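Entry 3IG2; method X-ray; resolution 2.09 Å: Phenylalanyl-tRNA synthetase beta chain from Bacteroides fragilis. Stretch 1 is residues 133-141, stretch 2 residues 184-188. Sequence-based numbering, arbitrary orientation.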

# COMPACT_ATOMS: atom_id res chain seq x y z
N GLU B 133 23.15 7.56 11.29
CA GLU B 133 23.50 6.38 10.50
C GLU B 133 22.97 5.09 11.12
O GLU B 133 22.76 4.10 10.40
CB GLU B 133 25.01 6.28 10.28
CG GLU B 133 25.55 7.36 9.36
CD GLU B 133 27.00 7.15 8.95
OE1 GLU B 133 27.49 5.99 8.98
OE2 GLU B 133 27.64 8.15 8.59
N ASN B 134 22.78 5.10 12.44
CA ASN B 134 22.19 3.98 13.18
C ASN B 134 20.79 3.62 12.67
O ASN B 134 20.50 2.45 12.37
CB ASN B 134 22.14 4.30 14.69
N THR B 135 19.93 4.63 12.55
CA THR B 135 18.58 4.40 12.07
C THR B 135 18.55 3.97 10.59
O THR B 135 17.64 3.25 10.17
CB THR B 135 17.61 5.59 12.38
OG1 THR B 135 16.33 5.33 11.78
CG2 THR B 135 18.14 6.89 11.86
N SER B 136 19.55 4.38 9.82
CA SER B 136 19.67 3.94 8.41
C SER B 136 20.00 2.44 8.26
O SER B 136 19.44 1.76 7.39
CB SER B 136 20.69 4.79 7.65
OG SER B 136 20.50 6.17 7.91
N VAL B 137 20.92 1.94 9.10
CA VAL B 137 21.29 0.50 9.07
C VAL B 137 20.07 -0.38 9.48
O VAL B 137 19.90 -1.50 8.98
CB VAL B 137 22.56 0.21 9.94
CG1 VAL B 137 22.93 -1.25 9.91
CG2 VAL B 137 23.74 1.06 9.48
N TYR B 138 19.20 0.17 10.39
CA TYR B 138 17.95 -0.50 10.94
C TYR B 138 16.86 -0.61 9.84
O TYR B 138 16.07 -1.58 10.06
CB TYR B 138 17.39 0.18 12.23
N GLU B 139 16.73 0.43 8.90
CA GLU B 139 15.77 0.42 7.84
C GLU B 139 16.16 -0.59 6.76
O GLU B 139 15.33 -1.36 6.21
CB GLU B 139 15.64 1.83 7.14
CG GLU B 139 14.80 1.90 5.92
CD GLU B 139 13.35 1.41 6.13
OE1 GLU B 139 12.98 0.33 5.64
OE2 GLU B 139 12.60 2.09 6.80
N LEU B 140 17.45 -0.63 6.44
CA LEU B 140 17.97 -1.55 5.44
C LEU B 140 17.98 -3.00 5.99
O LEU B 140 17.78 -4.07 5.24
CB LEU B 140 19.41 -1.15 4.99
CG LEU B 140 19.99 -1.99 3.83
CD1 LEU B 140 19.14 -1.79 2.69
CD2 LEU B 140 21.43 -1.60 3.44
N LYS B 141 18.24 -3.10 7.30
CA LYS B 141 18.21 -4.39 8.04
C LYS B 141 16.88 -5.17 7.78
O LYS B 141 16.88 -6.44 7.60
CB LYS B 141 18.32 -4.07 9.56
CG LYS B 141 18.74 -5.31 10.40
CD LYS B 141 18.82 -4.93 11.88
CE LYS B 141 19.30 -6.08 12.75
NZ LYS B 141 18.22 -7.08 13.00
N THR B 184 26.54 -8.56 3.98
CA THR B 184 27.15 -7.38 4.55
C THR B 184 26.25 -6.20 4.15
O THR B 184 25.81 -6.13 3.00
CB THR B 184 28.56 -7.18 3.93
OG1 THR B 184 29.42 -8.29 4.26
CG2 THR B 184 29.17 -5.92 4.41
N PHE B 185 25.97 -5.30 5.08
CA PHE B 185 25.10 -4.16 4.71
C PHE B 185 25.34 -3.00 5.65
O PHE B 185 25.60 -3.21 6.82
CB PHE B 185 23.61 -4.54 4.70
CG PHE B 185 23.10 -5.06 6.02
CD1 PHE B 185 22.55 -4.20 6.97
CD2 PHE B 185 23.14 -6.42 6.30
CE1 PHE B 185 22.08 -4.67 8.18
CE2 PHE B 185 22.67 -6.90 7.51
CZ PHE B 185 22.15 -6.03 8.44
N GLY B 186 25.23 -1.79 5.12
CA GLY B 186 25.45 -0.59 5.89
C GLY B 186 25.45 0.70 5.08
O GLY B 186 24.96 0.73 3.96
N VAL B 187 26.00 1.75 5.69
CA VAL B 187 26.00 3.10 5.14
C VAL B 187 27.29 3.27 4.36
O VAL B 187 28.36 3.04 4.91
CB VAL B 187 25.97 4.15 6.28
CG1 VAL B 187 26.07 5.57 5.76
CG2 VAL B 187 24.70 3.96 7.15
N VAL B 188 27.18 3.65 3.09
CA VAL B 188 28.35 3.83 2.24
C VAL B 188 29.11 5.07 2.70
O VAL B 188 28.50 6.06 3.05
CB VAL B 188 27.95 3.94 0.72
CG1 VAL B 188 29.14 4.33 -0.18
CG2 VAL B 188 27.31 2.66 0.24

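Packing of a helix (Asn 134 to Lys 141) on a strand (Thr 184 to Val 188) in the phenylalanyl-tRNA synthetase beta chain from Bacteroides fragilis. The two run at 141° to each other, closer to antiparallel than to crossed, and their axes come within 7.6 Å. No hydrogen bond links them; the contact is one of shape, burying 375 Å² counted over both sides. Along the strand, side chains alternate in the usual way: Phe 185 and Val 187 point their CA-to-CB bonds toward the helix, Val 188 points away, and between the two bumps lies Gly 186, which has no side chain. The strand therefore offers a large bump, a dip and a smaller bump.

Val 137 sits over the dip. Its CA lies 5.3 Å from the CA of Gly 186, a short distance for a helix against a strand. The CA-to-CB bond of Val 137 points sideways, and its two methyls part to meet different neighbours: CG1 reaches CE1 of Phe 185 at 3.9 Å, while CG2 lies 3.8 Å from CG2 of Val 187 and 4.3 Å from CA of Gly 186. The branched side chain thus bridges the two bumps of the strand and passes over the bare backbone between them. A CB on Gly 186 would point away from the helix, so the closeness here cannot be put down simply to a side chain missing from the facing surface.

One turn along, Leu 140 points toward the strand and closes over the base of Phe 185. Its CD2 is 3.9 Å from CB of Phe 185 and 4.2 Å from the backbone N of Gly 186, so this one methyl rests where the aromatic side chain leaves the strand. The ring itself, with chi1 at 58° (p), reaches across to Lys 141. There its CE1 comes within 3.9 Å of the Lys 141 CA, and its CZ lies 4.0 Å from CG of the same residue. Both Lys 141 CA and Val 137 CG1 approach the ring obliquely. The lysine lends its backbone and the start of its aliphatic chain to the packing, while the end of the side chain leads away. Phe 185 accordingly has the largest covered area of any residue here, 91 Å².

At the other end of the contact, Val 187 fills the space beside the first turn of the helix. Besides the methyl contact with Val 137, its CG2 lies 4.1 Å from CB of Ser 136, and its CG1 is 3.5 Å from OE1 of Glu 133. This last approach sets a carboxylate oxygen against a methyl; the oxygen finds its hydrogen-bonding partner elsewhere in the structure.

Backbone hydrogen bonds hold the helical surface in shape: N of Val 137 to O of Glu 133 (3.1 Å), N of Leu 140 to O of Ser 136 (3.3 Å) and N of Lys 141 to O of Val 137 (2.9 Å).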